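PDB 6AUF: beta-lactamase-like protein from Novosphingobium pentaromativorans US6-1, which probably hydrolyses beta-lactam antibiotics as a subclass B3 metallo-beta-lactamase with two zinc ions held in its active site. Local coordinates for residues Cys244-Thr249 against Pro266-Gln271. Numbering follows the deposited sequence.
Sequences CDILVT and PLVNAQ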
loop_
_atom_site.group_PDB
_atom_site.type_symbol
_atom_site.label_atom_id
_atom_site.label_comp_id
_atom_site.label_asym_id
_atom_site.label_seq_id
_atom_site.Cartn_x
_atom_site.Cartn_y
_atom_site.Cartn_z
ATOM N N CYS A 244 1.257 3.214 14.864
ATOM C CA CYS A 244 0.985 4.163 13.796
ATOM C C CYS A 244 1.279 5.595 14.248
ATOM O O CYS A 244 0.387 6.391 14.508
ATOM C CB CYS A 244 -0.471 4.019 13.353
ATOM S SG CYS A 244 -1.058 5.013 11.969
ATOM N N ASP A 245 2.565 5.935 14.358
ATOM C CA ASP A 245 2.947 7.337 14.520
ATOM C C ASP A 245 2.779 8.106 13.216
ATOM O O ASP A 245 2.302 9.251 13.215
ATOM C CB ASP A 245 4.390 7.436 14.994
ATOM C CG ASP A 245 4.548 7.063 16.445
ATOM O OD1 ASP A 245 3.882 7.692 17.303
ATOM O OD2 ASP A 245 5.348 6.145 16.717
ATOM N N ILE A 246 3.164 7.497 12.098
ATOM C CA ILE A 246 3.133 8.157 10.799
ATOM C C ILE A 246 2.343 7.280 9.842
ATOM O O ILE A 246 2.813 6.207 9.443
ATOM C CB ILE A 246 4.545 8.425 10.257
ATOM C CG1 ILE A 246 5.261 9.437 11.145
ATOM C CG2 ILE A 246 4.471 8.900 8.818
ATOM C CD1 ILE A 246 6.734 9.516 10.869
ATOM N N LEU A 247 1.162 7.741 9.456
ATOM C CA LEU A 247 0.338 7.008 8.512
ATOM C C LEU A 247 0.786 7.265 7.077
ATOM O O LEU A 247 1.054 8.403 6.690
ATOM C CB LEU A 247 -1.129 7.408 8.671
ATOM C CG LEU A 247 -2.056 6.765 7.646
ATOM C CD1 LEU A 247 -2.064 5.256 7.871
ATOM C CD2 LEU A 247 -3.447 7.347 7.747
ATOM N N VAL A 248 0.856 6.201 6.281
ATOM C CA VAL A 248 1.125 6.312 4.852
ATOM C C VAL A 248 0.193 5.349 4.129
ATOM O O VAL A 248 -0.018 4.225 4.589
ATOM C CB VAL A 248 2.611 6.027 4.521
ATOM C CG1 VAL A 248 2.924 6.401 3.073
ATOM C CG2 VAL A 248 3.524 6.778 5.471
ATOM N N THR A 249 -0.371 5.790 3.002
ATOM C CA THR A 249 -1.380 5.041 2.273
ATOM C C THR A 249 -1.000 4.841 0.815
ATOM O O THR A 249 -0.450 5.741 0.180
ATOM C CB THR A 249 -2.742 5.741 2.326
ATOM O OG1 THR A 249 -2.599 7.105 1.893
ATOM C CG2 THR A 249 -3.338 5.670 3.739
ATOM N N PRO A 266 0.788 18.019 9.804
ATOM C CA PRO A 266 1.624 17.253 10.741
ATOM C C PRO A 266 1.931 15.866 10.201
ATOM O O PRO A 266 1.023 15.095 9.885
ATOM C CB PRO A 266 0.764 17.189 12.011
ATOM C CG PRO A 266 -0.148 18.370 11.895
ATOM C CD PRO A 266 -0.472 18.456 10.427
ATOM N N LEU A 267 3.224 15.545 10.105
ATOM C CA LEU A 267 3.629 14.221 9.655
ATOM C C LEU A 267 3.350 13.159 10.714
ATOM O O LEU A 267 3.035 12.017 10.370
ATOM C CB LEU A 267 5.111 14.223 9.288
ATOM C CG LEU A 267 5.691 12.880 8.844
ATOM C CD1 LEU A 267 5.105 12.456 7.512
ATOM C CD2 LEU A 267 7.208 12.932 8.769
ATOM N N VAL A 268 3.450 13.516 11.993
ATOM C CA VAL A 268 3.294 12.585 13.101
ATOM C C VAL A 268 1.928 12.797 13.740
ATOM O O VAL A 268 1.612 13.900 14.199
ATOM C CB VAL A 268 4.408 12.747 14.141
ATOM C CG1 VAL A 268 4.094 11.909 15.375
ATOM C CG2 VAL A 268 5.742 12.321 13.552
ATOM N N ASN A 269 1.125 11.730 13.787
ATOM C CA ASN A 269 -0.198 11.803 14.407
ATOM C C ASN A 269 -0.615 10.366 14.758
ATOM O O ASN A 269 -1.269 9.691 13.964
ATOM C CB ASN A 269 -1.204 12.480 13.503
ATOM C CG ASN A 269 -2.630 12.243 13.946
ATOM O OD1 ASN A 269 -2.899 12.008 15.129
ATOM N ND2 ASN A 269 -3.556 12.284 12.995
ATOM N N ALA A 270 -0.234 9.932 15.964
ATOM C CA ALA A 270 -0.424 8.560 16.425
ATOM C C ALA A 270 -1.876 8.107 16.417
ATOM O O ALA A 270 -2.138 6.917 16.655
ATOM C CB ALA A 270 0.128 8.412 17.834
ATOM N N GLN A 271 -2.818 9.010 16.163
ATOM C CA GLN A 271 -4.225 8.660 16.079
ATOM C C GLN A 271 -4.715 8.497 14.639
ATOM O O GLN A 271 -5.919 8.326 14.421
ATOM C CB GLN A 271 -5.056 9.708 16.826
ATOM C CG GLN A 271 -5.277 9.359 18.290
ATOM C CD GLN A 271 -5.889 7.954 18.463
ATOM O OE1 GLN A 271 -5.238 7.034 18.975
ATOM N NE2 GLN A 271 -7.145 7.792 18.032
HETATM O O HOH W 1 0.101 4.453 17.317
HETATM O O HOH W 2 -0.052 10.144 11.089
#
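Asn269 N donates to Asp245 O over 2.8 Å in a nearly straight bond, and the 168° angle at the acceptor shows the N-H meeting the carbonyl almost along its axis. This one direct hydrogen bond joins edge strand 246-248 of the five-stranded sheet to the loop between helices 257-261 and 272-292. Two waters add bridges: one accepts from Leu247 N and donates to Asn269 O, the other accepts from Cys244 N and donates weakly to Ala270 O.

Beside this polar seam, Ile246 makes the apolar contact. Its chi1 of -66° sets CG1 3.8 Å from Val268 CG2 and CG2 3.8 Å from Leu267 CD1, and the extended chi2 carries CD1 between Val268 CG2 and Leu267 CD2, 4.0 Å from each. Ile246 CG1 also packs 3.5 Å from the carbonyl O of Leu267. Both neighbours cross it obliquely. Leu267 places CG anti to its backbone N (chi1 178°), bringing its methyls to Ile246, and Leu261 and Arg260 touch it from helix 257-261.

The Asp245 side chain leaves its backbone pointing away from 266-271; OD2 accepts from Met205 N of strand 203-208, leaving OD1 3.9 Å from Ala270 CB. Within the loop, N-cap residue Gln271 donates its N to Asn269 OD1 at 3.2 Å from above the Asn269 side-chain carbonyl plane, an Asx turn. Cys244 SG, anti to its backbone N, is disulfide-bonded to Cys273.

Disulfide, backbone bond, water bridges (one weak) and aliphatic patch thus together join the outer strand of this metallo-beta-lactamase fold to the loop entering C-terminal helix 272-292, away from the zinc site.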